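Long-range contacts in (2Z,6E)-hedycaryol synthase (Kitasatospora setae, PDB 4MC3), which catalyses the magnesium-dependent 1,11-cyclization and hydration of (2E,6E)-farnesyl diphosphate to (2Z,6E)-hedycaryol, releasing diphosphate: residues A96-I101 against T152-A157; D102-T107 against P118-L123; P197-T202 against D280-P285; R201-M206 against Q273-E278; A218-V223 against V259-Q264. One frame throughout, in Å; residues are numbered along the deposited sequence.

Contact 1: residues A96-I101 against T152-A157; sequences ARMTAI and TYTTEA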
# COMPACT_ATOMS: atom_id res chain seq x y z
N ALA A 96 -14.20 18.66 -7.41
CA ALA A 96 -15.01 17.47 -7.29
C ALA A 96 -14.20 16.40 -6.53
O ALA A 96 -14.73 15.68 -5.65
CB ALA A 96 -15.41 16.95 -8.66
N ARG A 97 -12.91 16.30 -6.83
CA ARG A 97 -12.04 15.37 -6.09
C ARG A 97 -11.86 15.73 -4.65
O ARG A 97 -12.03 14.89 -3.77
CB ARG A 97 -10.66 15.31 -6.70
CG ARG A 97 -10.70 14.54 -7.97
CD ARG A 97 -9.51 13.67 -7.94
NE ARG A 97 -9.40 12.95 -9.18
CZ ARG A 97 -8.30 12.38 -9.61
NH1 ARG A 97 -7.17 12.46 -8.91
NH2 ARG A 97 -8.33 11.73 -10.78
N MET A 98 -11.59 17.00 -4.38
CA MET A 98 -11.47 17.44 -3.00
C MET A 98 -12.75 17.14 -2.22
O MET A 98 -12.68 16.75 -1.06
CB MET A 98 -11.19 18.92 -2.95
CG MET A 98 -9.85 19.24 -3.47
SD MET A 98 -9.56 21.00 -3.66
CE MET A 98 -9.46 21.21 -1.86
N THR A 99 -13.92 17.38 -2.83
CA THR A 99 -15.19 17.15 -2.19
C THR A 99 -15.39 15.65 -1.84
O THR A 99 -15.75 15.31 -0.72
CB THR A 99 -16.33 17.65 -3.10
OG1 THR A 99 -16.15 19.05 -3.29
CG2 THR A 99 -17.68 17.42 -2.43
N ALA A 100 -15.12 14.78 -2.80
CA ALA A 100 -15.26 13.32 -2.58
C ALA A 100 -14.27 12.86 -1.50
O ALA A 100 -14.64 12.11 -0.53
CB ALA A 100 -15.00 12.62 -3.88
N ILE A 101 -13.04 13.33 -1.61
CA ILE A 101 -11.95 12.90 -0.70
C ILE A 101 -12.23 13.41 0.71
O ILE A 101 -12.08 12.67 1.71
CB ILE A 101 -10.55 13.30 -1.22
CG1 ILE A 101 -10.12 12.53 -2.50
CG2 ILE A 101 -9.46 13.10 -0.17
CD1 ILE A 101 -10.15 11.01 -2.39
N THR A 152 -3.58 11.87 -1.89
CA THR A 152 -2.83 11.84 -3.16
C THR A 152 -3.71 12.05 -4.36
O THR A 152 -3.21 12.63 -5.37
CB THR A 152 -1.96 10.59 -3.33
OG1 THR A 152 -2.75 9.40 -3.48
CG2 THR A 152 -0.97 10.53 -2.22
N TYR A 153 -4.98 11.68 -4.29
CA TYR A 153 -5.94 11.97 -5.36
C TYR A 153 -6.08 13.48 -5.58
O TYR A 153 -6.04 13.95 -6.75
CB TYR A 153 -7.27 11.33 -5.10
CG TYR A 153 -7.30 9.81 -5.23
CD1 TYR A 153 -7.44 9.22 -6.48
CD2 TYR A 153 -7.26 8.98 -4.10
CE1 TYR A 153 -7.49 7.83 -6.61
CE2 TYR A 153 -7.27 7.58 -4.23
CZ TYR A 153 -7.40 7.02 -5.48
OH TYR A 153 -7.45 5.63 -5.67
N THR A 154 -6.16 14.23 -4.48
CA THR A 154 -6.27 15.68 -4.56
C THR A 154 -4.94 16.31 -4.97
O THR A 154 -4.93 17.17 -5.82
CB THR A 154 -6.67 16.22 -3.19
OG1 THR A 154 -7.97 15.70 -2.85
CG2 THR A 154 -6.62 17.69 -3.17
N THR A 155 -3.81 15.88 -4.39
CA THR A 155 -2.49 16.41 -4.80
C THR A 155 -2.22 16.31 -6.30
O THR A 155 -1.80 17.30 -6.96
CB THR A 155 -1.39 15.71 -4.04
OG1 THR A 155 -1.61 15.96 -2.65
CG2 THR A 155 0.00 16.27 -4.45
N GLU A 156 -2.46 15.13 -6.86
CA GLU A 156 -2.15 14.94 -8.25
C GLU A 156 -3.05 15.79 -9.14
O GLU A 156 -2.57 16.35 -10.13
CB GLU A 156 -2.14 13.44 -8.57
CG GLU A 156 -1.01 12.77 -7.76
CD GLU A 156 -0.57 11.39 -8.22
OE1 GLU A 156 -1.43 10.72 -8.86
OE2 GLU A 156 0.63 11.00 -7.93
N ALA A 157 -4.32 15.98 -8.77
CA ALA A 157 -5.22 16.80 -9.58
C ALA A 157 -4.74 18.26 -9.55
O ALA A 157 -4.82 18.96 -10.56
CB ALA A 157 -6.65 16.66 -9.09

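Contact 2: residues D102-T107 against P118-L123; sequences DELRGT and PTARAL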
# COMPACT_ATOMS: atom_id res chain seq x y z
N ASP A 102 -12.71 14.64 0.83
CA ASP A 102 -12.93 15.21 2.14
C ASP A 102 -14.07 14.48 2.86
O ASP A 102 -14.00 14.29 4.08
CB ASP A 102 -13.22 16.70 2.06
CG ASP A 102 -11.94 17.54 1.77
OD1 ASP A 102 -10.78 17.01 1.79
OD2 ASP A 102 -12.08 18.77 1.55
N GLU A 103 -15.07 14.04 2.11
CA GLU A 103 -16.19 13.29 2.68
C GLU A 103 -15.68 11.93 3.20
O GLU A 103 -16.03 11.53 4.30
CB GLU A 103 -17.25 13.02 1.63
CG GLU A 103 -18.42 12.24 2.23
CD GLU A 103 -19.51 11.95 1.24
OE1 GLU A 103 -19.22 11.37 0.17
OE2 GLU A 103 -20.66 12.31 1.54
N LEU A 104 -14.81 11.28 2.45
CA LEU A 104 -14.23 10.00 2.90
C LEU A 104 -13.37 10.19 4.16
O LEU A 104 -13.46 9.45 5.15
CB LEU A 104 -13.46 9.36 1.76
CG LEU A 104 -14.31 8.84 0.60
CD1 LEU A 104 -13.45 8.51 -0.61
CD2 LEU A 104 -15.14 7.62 0.97
N ARG A 105 -12.50 11.19 4.13
CA ARG A 105 -11.60 11.48 5.22
C ARG A 105 -12.37 11.75 6.50
O ARG A 105 -11.98 11.32 7.62
CB ARG A 105 -10.72 12.68 4.89
CG ARG A 105 -9.57 12.37 3.97
CD ARG A 105 -8.79 13.63 3.65
NE ARG A 105 -8.07 14.00 4.85
CZ ARG A 105 -6.92 14.63 4.91
NH1 ARG A 105 -6.31 15.04 3.81
NH2 ARG A 105 -6.40 14.84 6.10
N GLY A 106 -13.46 12.48 6.35
CA GLY A 106 -14.35 12.83 7.43
C GLY A 106 -14.89 11.61 8.14
O GLY A 106 -15.00 11.62 9.39
N THR A 107 -15.19 10.55 7.37
CA THR A 107 -15.76 9.33 7.95
C THR A 107 -14.84 8.71 8.98
O THR A 107 -15.29 8.04 9.92
CB THR A 107 -16.26 8.26 6.93
OG1 THR A 107 -15.15 7.56 6.34
CG2 THR A 107 -17.13 8.85 5.84
N PRO A 118 -22.95 5.14 -0.80
CA PRO A 118 -22.74 3.80 -0.25
C PRO A 118 -21.25 3.51 0.02
O PRO A 118 -20.91 2.76 0.89
CB PRO A 118 -23.30 2.86 -1.34
CG PRO A 118 -23.59 3.72 -2.54
CD PRO A 118 -23.81 5.11 -2.01
N THR A 119 -20.37 4.15 -0.72
CA THR A 119 -18.96 3.96 -0.50
C THR A 119 -18.49 4.65 0.80
O THR A 119 -17.75 4.05 1.63
CB THR A 119 -18.20 4.47 -1.70
OG1 THR A 119 -18.66 3.75 -2.87
CG2 THR A 119 -16.78 4.20 -1.51
N ALA A 120 -18.90 5.87 1.03
CA ALA A 120 -18.54 6.55 2.28
C ALA A 120 -19.11 5.88 3.51
O ALA A 120 -18.45 5.78 4.55
CB ALA A 120 -18.91 8.01 2.22
N ARG A 121 -20.37 5.46 3.41
CA ARG A 121 -21.00 4.76 4.52
C ARG A 121 -20.26 3.44 4.79
O ARG A 121 -20.08 3.07 5.97
CB ARG A 121 -22.49 4.59 4.23
CG ARG A 121 -23.27 5.91 4.26
CD ARG A 121 -24.78 5.71 4.38
NE ARG A 121 -25.42 6.79 5.13
CZ ARG A 121 -26.65 6.75 5.65
NH1 ARG A 121 -27.43 5.67 5.52
NH2 ARG A 121 -27.12 7.80 6.32
N ALA A 122 -19.87 2.73 3.75
CA ALA A 122 -19.09 1.50 3.91
C ALA A 122 -17.76 1.78 4.58
O ALA A 122 -17.34 1.00 5.46
CB ALA A 122 -18.88 0.79 2.62
N LEU A 123 -17.10 2.88 4.21
CA LEU A 123 -15.82 3.22 4.85
C LEU A 123 -16.01 3.48 6.33
O LEU A 123 -15.22 3.00 7.18
CB LEU A 123 -15.15 4.43 4.16
CG LEU A 123 -13.88 4.95 4.80
CD1 LEU A 123 -12.80 3.89 4.83
CD2 LEU A 123 -13.34 6.16 4.03

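Contact 3: residues P197-T202 against D280-P285; sequences PGSVRT and DRQALP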
# COMPACT_ATOMS: atom_id res chain seq x y z
N PRO A 197 5.27 -2.10 19.20
CA PRO A 197 5.34 -0.92 20.06
C PRO A 197 5.50 0.34 19.20
O PRO A 197 6.20 0.31 18.17
CB PRO A 197 6.61 -1.15 20.87
CG PRO A 197 6.86 -2.63 20.83
CD PRO A 197 6.33 -3.08 19.47
N GLY A 198 4.91 1.46 19.63
CA GLY A 198 5.09 2.73 18.90
C GLY A 198 6.54 3.11 18.62
O GLY A 198 6.83 3.67 17.56
N SER A 199 7.44 2.80 19.55
CA SER A 199 8.86 3.04 19.41
C SER A 199 9.56 2.19 18.36
O SER A 199 10.70 2.46 18.00
CB SER A 199 9.55 2.82 20.77
OG SER A 199 9.55 1.46 21.14
N VAL A 200 8.90 1.11 17.92
CA VAL A 200 9.40 0.27 16.82
C VAL A 200 8.70 0.66 15.51
O VAL A 200 9.38 0.77 14.47
CB VAL A 200 9.13 -1.23 17.11
CG1 VAL A 200 9.51 -2.10 15.91
CG2 VAL A 200 9.92 -1.64 18.34
N ARG A 201 7.40 0.90 15.55
CA ARG A 201 6.61 1.22 14.34
C ARG A 201 7.17 2.44 13.60
O ARG A 201 7.18 2.48 12.38
CB ARG A 201 5.15 1.49 14.67
CG ARG A 201 4.26 1.58 13.44
CD ARG A 201 2.80 1.82 13.78
NE ARG A 201 2.18 0.74 14.53
CZ ARG A 201 1.83 0.76 15.82
NH1 ARG A 201 2.03 1.83 16.60
NH2 ARG A 201 1.28 -0.31 16.35
N THR A 202 7.70 3.39 14.36
CA THR A 202 8.13 4.68 13.82
C THR A 202 9.63 4.92 14.10
O THR A 202 10.12 6.07 14.01
CB THR A 202 7.31 5.84 14.43
OG1 THR A 202 7.55 5.92 15.83
CG2 THR A 202 5.81 5.67 14.21
N ASP A 280 17.71 -4.37 19.59
CA ASP A 280 18.68 -4.54 20.72
C ASP A 280 18.84 -3.28 21.60
O ASP A 280 18.87 -3.38 22.82
CB ASP A 280 20.00 -5.00 20.12
CG ASP A 280 19.92 -6.43 19.56
OD1 ASP A 280 18.92 -7.13 19.82
OD2 ASP A 280 20.86 -6.86 18.87
N ARG A 281 18.97 -2.11 20.99
CA ARG A 281 19.04 -0.84 21.71
C ARG A 281 17.81 -0.53 22.56
O ARG A 281 17.93 0.17 23.58
CB ARG A 281 19.26 0.31 20.71
CG ARG A 281 20.64 0.32 20.09
CD ARG A 281 20.89 1.60 19.32
NE ARG A 281 21.90 1.40 18.29
CZ ARG A 281 21.67 1.26 16.98
NH1 ARG A 281 22.69 1.08 16.15
NH2 ARG A 281 20.43 1.29 16.49
N GLN A 282 16.65 -1.07 22.18
CA GLN A 282 15.41 -0.78 22.91
C GLN A 282 15.18 -1.75 24.07
O GLN A 282 14.40 -1.44 24.97
CB GLN A 282 14.20 -0.76 21.97
CG GLN A 282 14.21 0.46 21.06
CD GLN A 282 12.87 0.77 20.42
OE1 GLN A 282 11.79 0.51 20.98
NE2 GLN A 282 12.93 1.36 19.22
N ALA A 283 15.86 -2.89 24.06
CA ALA A 283 15.69 -3.90 25.11
C ALA A 283 14.24 -4.34 25.26
O ALA A 283 13.68 -4.36 26.33
CB ALA A 283 16.25 -3.41 26.44
N LEU A 284 13.67 -4.79 24.16
CA LEU A 284 12.25 -5.18 24.11
C LEU A 284 12.00 -6.59 24.61
O LEU A 284 12.87 -7.48 24.56
CB LEU A 284 11.81 -5.10 22.65
CG LEU A 284 11.89 -3.72 22.05
CD1 LEU A 284 11.85 -3.81 20.53
CD2 LEU A 284 10.79 -2.85 22.62
N PRO A 285 10.77 -6.86 25.05
CA PRO A 285 10.41 -8.24 25.32
C PRO A 285 10.57 -9.07 24.07
O PRO A 285 10.45 -8.54 22.94
CB PRO A 285 8.92 -8.15 25.67
CG PRO A 285 8.70 -6.74 26.12
CD PRO A 285 9.68 -5.92 25.35

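Contact 4: residues R201-M206 against Q273-E278; sequences RTCGPM and QELLEE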
# COMPACT_ATOMS: atom_id res chain seq x y z
N ARG A 201 7.40 0.90 15.55
CA ARG A 201 6.61 1.22 14.34
C ARG A 201 7.17 2.44 13.60
O ARG A 201 7.18 2.48 12.38
CB ARG A 201 5.15 1.49 14.67
CG ARG A 201 4.26 1.58 13.44
CD ARG A 201 2.80 1.82 13.78
NE ARG A 201 2.18 0.74 14.53
CZ ARG A 201 1.83 0.76 15.82
NH1 ARG A 201 2.03 1.83 16.60
NH2 ARG A 201 1.28 -0.31 16.35
N THR A 202 7.70 3.39 14.36
CA THR A 202 8.13 4.68 13.82
C THR A 202 9.63 4.92 14.10
O THR A 202 10.12 6.07 14.01
CB THR A 202 7.31 5.84 14.43
OG1 THR A 202 7.55 5.92 15.83
CG2 THR A 202 5.81 5.67 14.21
N CYS A 203 10.38 3.86 14.42
CA CYS A 203 11.84 3.98 14.55
C CYS A 203 12.49 4.24 13.16
O CYS A 203 11.83 4.00 12.10
CB CYS A 203 12.43 2.76 15.23
SG CYS A 203 12.68 1.24 14.29
N GLY A 204 13.74 4.71 13.17
CA GLY A 204 14.42 5.07 11.94
C GLY A 204 14.52 3.95 10.94
O GLY A 204 14.15 4.13 9.77
N PRO A 205 15.01 2.77 11.39
CA PRO A 205 15.14 1.71 10.41
C PRO A 205 13.78 1.27 9.86
O PRO A 205 13.70 0.89 8.68
CB PRO A 205 15.83 0.58 11.20
CG PRO A 205 16.63 1.29 12.26
CD PRO A 205 15.85 2.52 12.59
N MET A 206 12.72 1.27 10.68
CA MET A 206 11.41 0.82 10.18
C MET A 206 10.86 1.84 9.18
O MET A 206 10.25 1.46 8.16
CB MET A 206 10.42 0.61 11.30
CG MET A 206 9.20 -0.22 10.91
SD MET A 206 9.66 -1.93 10.55
CE MET A 206 9.36 -2.77 12.09
N GLN A 273 18.78 -4.97 8.37
CA GLN A 273 19.92 -5.18 9.26
C GLN A 273 19.92 -4.15 10.37
O GLN A 273 20.14 -4.47 11.54
CB GLN A 273 21.23 -5.12 8.45
CG GLN A 273 21.42 -6.37 7.60
CD GLN A 273 21.09 -7.67 8.35
OE1 GLN A 273 21.80 -8.05 9.30
NE2 GLN A 273 20.01 -8.35 7.94
N GLU A 274 19.68 -2.90 9.99
CA GLU A 274 19.65 -1.80 10.93
C GLU A 274 18.52 -1.96 11.94
O GLU A 274 18.64 -1.59 13.11
CB GLU A 274 19.56 -0.47 10.16
CG GLU A 274 20.85 -0.13 9.41
CD GLU A 274 20.72 1.05 8.47
OE1 GLU A 274 19.60 1.57 8.26
OE2 GLU A 274 21.75 1.45 7.90
N LEU A 275 17.41 -2.55 11.50
CA LEU A 275 16.32 -2.78 12.41
C LEU A 275 16.69 -3.75 13.53
O LEU A 275 16.36 -3.53 14.68
CB LEU A 275 15.11 -3.31 11.63
CG LEU A 275 13.89 -3.72 12.42
CD1 LEU A 275 13.28 -2.58 13.24
CD2 LEU A 275 12.83 -4.32 11.49
N LEU A 276 17.37 -4.81 13.16
CA LEU A 276 17.86 -5.75 14.15
C LEU A 276 18.68 -5.08 15.24
O LEU A 276 18.50 -5.37 16.43
CB LEU A 276 18.64 -6.88 13.47
CG LEU A 276 17.79 -7.81 12.61
CD1 LEU A 276 18.61 -8.83 11.83
CD2 LEU A 276 16.74 -8.52 13.46
N GLU A 277 19.56 -4.17 14.85
CA GLU A 277 20.39 -3.41 15.81
C GLU A 277 19.55 -2.51 16.71
O GLU A 277 19.77 -2.41 17.93
CB GLU A 277 21.43 -2.55 15.06
CG GLU A 277 22.39 -3.35 14.19
CD GLU A 277 23.29 -2.49 13.30
OE1 GLU A 277 23.31 -1.23 13.46
OE2 GLU A 277 23.98 -3.09 12.44
N GLU A 278 18.52 -1.90 16.14
CA GLU A 278 17.67 -0.99 16.89
C GLU A 278 16.82 -1.78 17.89
O GLU A 278 16.53 -1.28 18.98
CB GLU A 278 16.76 -0.18 15.94
CG GLU A 278 15.66 0.67 16.60
CD GLU A 278 16.24 1.81 17.47
OE1 GLU A 278 17.45 2.06 17.37
OE2 GLU A 278 15.49 2.48 18.22

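Contact 5: residues A218-V223 against V259-Q264; sequences ALVNDV and VLVEAQ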
# COMPACT_ATOMS: atom_id res chain seq x y z
N ALA A 218 6.14 0.49 -5.93
CA ALA A 218 5.53 1.52 -6.77
C ALA A 218 6.27 1.78 -8.05
O ALA A 218 5.62 1.98 -9.10
CB ALA A 218 5.40 2.82 -6.02
N LEU A 219 7.60 1.76 -7.99
CA LEU A 219 8.40 2.05 -9.17
C LEU A 219 8.31 0.88 -10.17
O LEU A 219 8.27 1.10 -11.39
CB LEU A 219 9.84 2.33 -8.79
CG LEU A 219 10.06 3.67 -8.11
CD1 LEU A 219 11.39 3.74 -7.44
CD2 LEU A 219 9.88 4.83 -9.08
N VAL A 220 8.28 -0.35 -9.65
CA VAL A 220 8.06 -1.51 -10.53
C VAL A 220 6.68 -1.35 -11.18
O VAL A 220 6.55 -1.54 -12.41
CB VAL A 220 8.22 -2.83 -9.75
CG1 VAL A 220 7.64 -4.02 -10.54
CG2 VAL A 220 9.67 -3.00 -9.39
N ASN A 221 5.65 -1.02 -10.40
CA ASN A 221 4.29 -0.72 -10.91
C ASN A 221 4.36 0.34 -12.02
O ASN A 221 3.74 0.16 -13.05
CB ASN A 221 3.30 -0.34 -9.79
CG ASN A 221 1.93 0.08 -10.30
OD1 ASN A 221 1.72 1.23 -10.69
ND2 ASN A 221 0.96 -0.84 -10.25
N ASP A 222 5.13 1.40 -11.83
CA ASP A 222 5.22 2.48 -12.80
C ASP A 222 5.75 1.94 -14.14
O ASP A 222 5.26 2.30 -15.21
CB ASP A 222 6.13 3.62 -12.31
CG ASP A 222 5.50 4.51 -11.28
OD1 ASP A 222 4.38 4.28 -10.81
OD2 ASP A 222 6.18 5.52 -10.91
N VAL A 223 6.77 1.09 -14.08
CA VAL A 223 7.36 0.54 -15.30
C VAL A 223 6.35 -0.33 -16.06
O VAL A 223 6.24 -0.22 -17.30
CB VAL A 223 8.66 -0.23 -15.00
CG1 VAL A 223 9.16 -0.99 -16.23
CG2 VAL A 223 9.74 0.71 -14.47
N VAL A 259 17.49 1.54 -12.17
CA VAL A 259 18.59 1.84 -11.24
C VAL A 259 18.02 2.30 -9.87
O VAL A 259 18.48 1.93 -8.78
CB VAL A 259 19.52 2.91 -11.83
CG1 VAL A 259 20.48 3.46 -10.79
CG2 VAL A 259 20.27 2.33 -13.03
N LEU A 260 16.98 3.11 -9.94
CA LEU A 260 16.27 3.55 -8.72
C LEU A 260 15.67 2.40 -7.95
O LEU A 260 15.71 2.39 -6.72
CB LEU A 260 15.17 4.57 -9.02
CG LEU A 260 15.21 5.99 -8.51
CD1 LEU A 260 13.81 6.57 -8.62
CD2 LEU A 260 15.68 6.09 -7.08
N VAL A 261 15.03 1.49 -8.68
CA VAL A 261 14.48 0.28 -8.07
C VAL A 261 15.56 -0.53 -7.35
O VAL A 261 15.36 -1.00 -6.21
CB VAL A 261 13.74 -0.60 -9.12
CG1 VAL A 261 13.37 -1.97 -8.59
CG2 VAL A 261 12.49 0.08 -9.64
N GLU A 262 16.70 -0.76 -8.02
CA GLU A 262 17.76 -1.49 -7.37
C GLU A 262 18.20 -0.77 -6.12
O GLU A 262 18.45 -1.40 -5.08
CB GLU A 262 18.93 -1.75 -8.35
CG GLU A 262 18.58 -2.77 -9.43
CD GLU A 262 17.93 -4.06 -8.87
OE1 GLU A 262 18.66 -4.80 -8.14
OE2 GLU A 262 16.72 -4.33 -9.19
N ALA A 263 18.30 0.56 -6.16
CA ALA A 263 18.59 1.33 -4.98
C ALA A 263 17.60 1.08 -3.83
O ALA A 263 18.00 0.98 -2.64
CB ALA A 263 18.66 2.82 -5.33
N GLN A 264 16.32 1.01 -4.17
CA GLN A 264 15.34 0.73 -3.13
C GLN A 264 15.54 -0.65 -2.50
O GLN A 264 15.40 -0.78 -1.27
CB GLN A 264 13.87 0.89 -3.59
CG GLN A 264 13.50 2.22 -4.22
CD GLN A 264 13.99 3.36 -3.38
OE1 GLN A 264 13.69 3.47 -2.18
NE2 GLN A 264 14.79 4.22 -3.98

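Contact 1: residues A96-I101 against T152-A157
Next to the aspartate-rich metal-binding motif of a class I terpene cyclase, helix 95-107 packs against helix 136-160, with Arg97, Met98 and Ile101 meeting Tyr153, Thr154 and Ala157. The short segments run antiparallel at 170°, their axes 9.0 Å apart at closest approach. Arg97 has a chain long enough to cross this gap, and it bends at chi2 (-137°) before NH1 donates to the backbone Tyr153 O at 2.9 Å. The bond is moderately bent, and the carbonyl oxygen lies close to the guanidinium plane, while the donor is tilted from the plane of the carbonyl. That oxygen also takes a weak helical bond from Ala157 N, and the methyl of Ala157 is small enough to sit near the guanidinium. Tyr153 presents its edge to NH1, with CD1 placed over one face of the guanidinium.

In the fold, Tyr153 OH is hydrogen-bonded to Asp82 OD1 of the DDXXXE motif, which probably binds magnesium, as in related cyclases, so Tyr153 would stand in the second shell of that site. Phe149, important for stabilizing the cation at C-11, lies one turn earlier on the same helix. Ile101 fills the groove next to the phenol with its long branch, CD1 standing 3.9 Å from Tyr153 CD2 and the two side chains crossing at about a right angle. Its CG1 also lies 3.8 Å from Thr154 OG1. Thr154 is compact and branched, which suits the close approach of the helices; its methyl CG2 meets Met98 CG at 3.6 Å. Ile85 covers Arg97, Ile101 and Tyr153 from a loop.

Contact 2: residues D102-T107 against P118-L123
Glu103 begins the contact with Ala120: CG is anti to the backbone N (chi1 180°) and the chain runs on extended to the carboxylate, whose OE1 lies 3.9 Å from Ala120 CB. This is a light touch at the exposed margin, where a carboxylate can stay in solvent. Leu104, next in sequence, goes into the buried side. Its CD2 does the work, resting 3.8 Å from Ala120 CA and also 3.8 Å from Leu123 CD2. The two leucine side chains cross at about a right angle, and Leu123 CD2 further approaches Leu104 O to 3.5 Å. A residue as small as Ala120 lets the Leu104 methyl come right up to the backbone of the second helix.

Helices 95-107 and 118-131 belong to the all-helical bundle of the terpene cyclase fold. They follow one another in the chain, joined by a loop that is partly disordered, and run nearly parallel here, at 23°. Leu104 also touches Leu150 of helix 136-160, and Leu123 reaches Trp74 and Leu77 of helix 65-84 and Phe146 of helix 136-160.

At the end of this segment, Thr107 uses both branches. OG1 donates back to Leu104 O at 2.8 Å, on a lone pair in the carbonyl plane, and this bond fixes the rotation of the side chain. The same OG1 lies 3.3 Å from Leu123 CD2, a tight fit, while CG2 is turned to Ala120 O at 3.6 Å. An alanine here would probably cost Leu104 O its hydroxyl donor and open a gap beside Leu123.

Contact 3: residues P197-T202 against D280-P285
Gln282 and Ser199 hold the polar part of this contact, two residues bound by two hydrogen bonds. The amide NE2 of Gln282 donates to the backbone Ser199 O at 2.8 Å, nearly straight at 166°, with the oxygen close to the amide plane but the donor well above the carbonyl plane. In return, Ser199 OG donates to Gln282 OE1; the modelled separation is so short that its exact value is doubtful. Glutamine suits the place because one amide offers a donor and an acceptor, and its chain, extended beyond CG, bridges backbones whose CA atoms are 8.4 Å apart at Ser199 and Gln282. Its NE2 has a second partner in Glu278 OE2. Ser199 is exposed, so this polar pair lies on the solvent side.

Beneath it the contact turns apolar and is more buried. Val200, the buried residue, turns CG2 onto Leu284 CD1 at 3.6 Å, the two side chains meeting at a slant. The other methyl of Leu284 makes a looser touch, CD2 standing 4.3 Å from Pro197 CG. Proline at the N-cap position of the short helix 198-201 needs no amide hydrogen there, and Pro197 O accepts from both Val200 N and Arg201 N, which secures this single turn.

The second segment is where helix 250-282 ends: Ala283 leaves the helix with positive phi, and Pro285 sits at the N-cap of helix 286-309. Val200 and Leu284 both also touch Leu279 of helix 250-282, while Pro197 rests on Ala288 and Val200 on Ala292 of helix 286-309.

Contact 4: residues R201-M206 against Q273-E278
Pro205 lies against the backbone of helix 250-282 between Glu274, Leu275 and Glu278. Its CB is 3.5 Å from Leu275 N and its CG 3.6 Å from Glu274 O, while the CB atoms of Glu274 and Glu278 lie against its CG and that of Leu275 against its CB. Such closeness is possible because the proline ring is compact: the CA atoms of Pro205 and Leu275 come within 5.1 Å. Leu275 then spreads its two methyls over the neighbours. CD2 meets Met206 CE at 3.8 Å, and CD1 faces Cys203 SG at 4.0 Å; the sulfur also touches the aliphatic CG of Glu278 at 3.8 Å. An alanine in place of Leu275 would probably leave Cys203 SG and Met206 CE without these methyl partners and open a gap between the two helices.

The contact is built on the start of helix 204-225, one of the long helices of the terpene cyclase bundle. Cys203 is its N-cap, and SG, turned between the backbone N and the carbonyl carbon (chi1 79°), accepts a weak bond from Met206 N at 3.6 Å. Proline fits the first turn, where an amide hydrogen would have no helical carbonyl to bind.

Farther out, polar partners hold the carboxylates of the flanking glutamates. Glu274 pairs with Lys208 and accepts from Gln270, and Glu278 pairs with Arg281 and accepts from Gln282, so their methylenes are left to pack. Met206 also touches Tyr295 of helix 286-309, and Leu275 touches Ala296 there.

Contact 5: residues A218-V223 against V259-Q264
Gln264 meets Leu219 through its CG methylene, 4.1 Å from Leu219 CD1, rather than through its flat amide. The chain bends at chi2 (-48°), and NE2 makes a weak bond to Leu260 O, one turn back on its own helix. The flat groups of the other segment serve different neighbours: the carboxylate of Asp222 forms a salt bridge from OD1 to Arg175 NH2, while OD2 accepts from Tyr171 OH and Ala238 N. The amide of Asn221 donates from ND2 to His310 NE2.

What joins the helices is therefore aliphatic. Leu219 supplies two levels of contact: CB abuts Val261 CG2 at 3.6 Å, and CD1, farther out, touches Leu260 CD1 at 3.9 Å as the two leucines pass at a slant. Val220 adds CG2 against Val261 CG1, also at 3.9 Å, the valines crossing at about a right angle. Valine suits position 261 because its two methyls can part to serve two neighbours, CG2 chiefly toward Leu219 and CG1 toward Val220.

Segment 218-223 carries the first residues of the NXXXSXXXE motif of class I terpene cyclases. Asn221 lines the pocket of the bound nerolidol and touches it; as in related cyclases, it probably also binds one of the three magnesium ions. The apolar side of this helix lies along helix 250-282, antiparallel at 157° with the short axes 9.8 Å apart, while Asn221 takes no part in that packing. Leu172 of helix 168-178 borders the same apolar patch, touching both Leu219 and Leu260.

From the N terminus, contact 1 closes a loop from helix 95-107 to helix 136-160, and contact 2, using the next residues of helix 95-107, closes a smaller one nested inside it. Both are complete before the second half opens. There, contacts 3 and 4 start from the same stretch, share Arg201 and Thr202, and touch each other; contact 4 closes first, contact 3 at the end of helix 250-282. Contact 5 is nested inside both, farther along the antiparallel pair of helices 204-225 and 250-282, its centre about 22 Å from that of contact 4. Contacts 2 and 5 lie on opposite sides of the chain's centre.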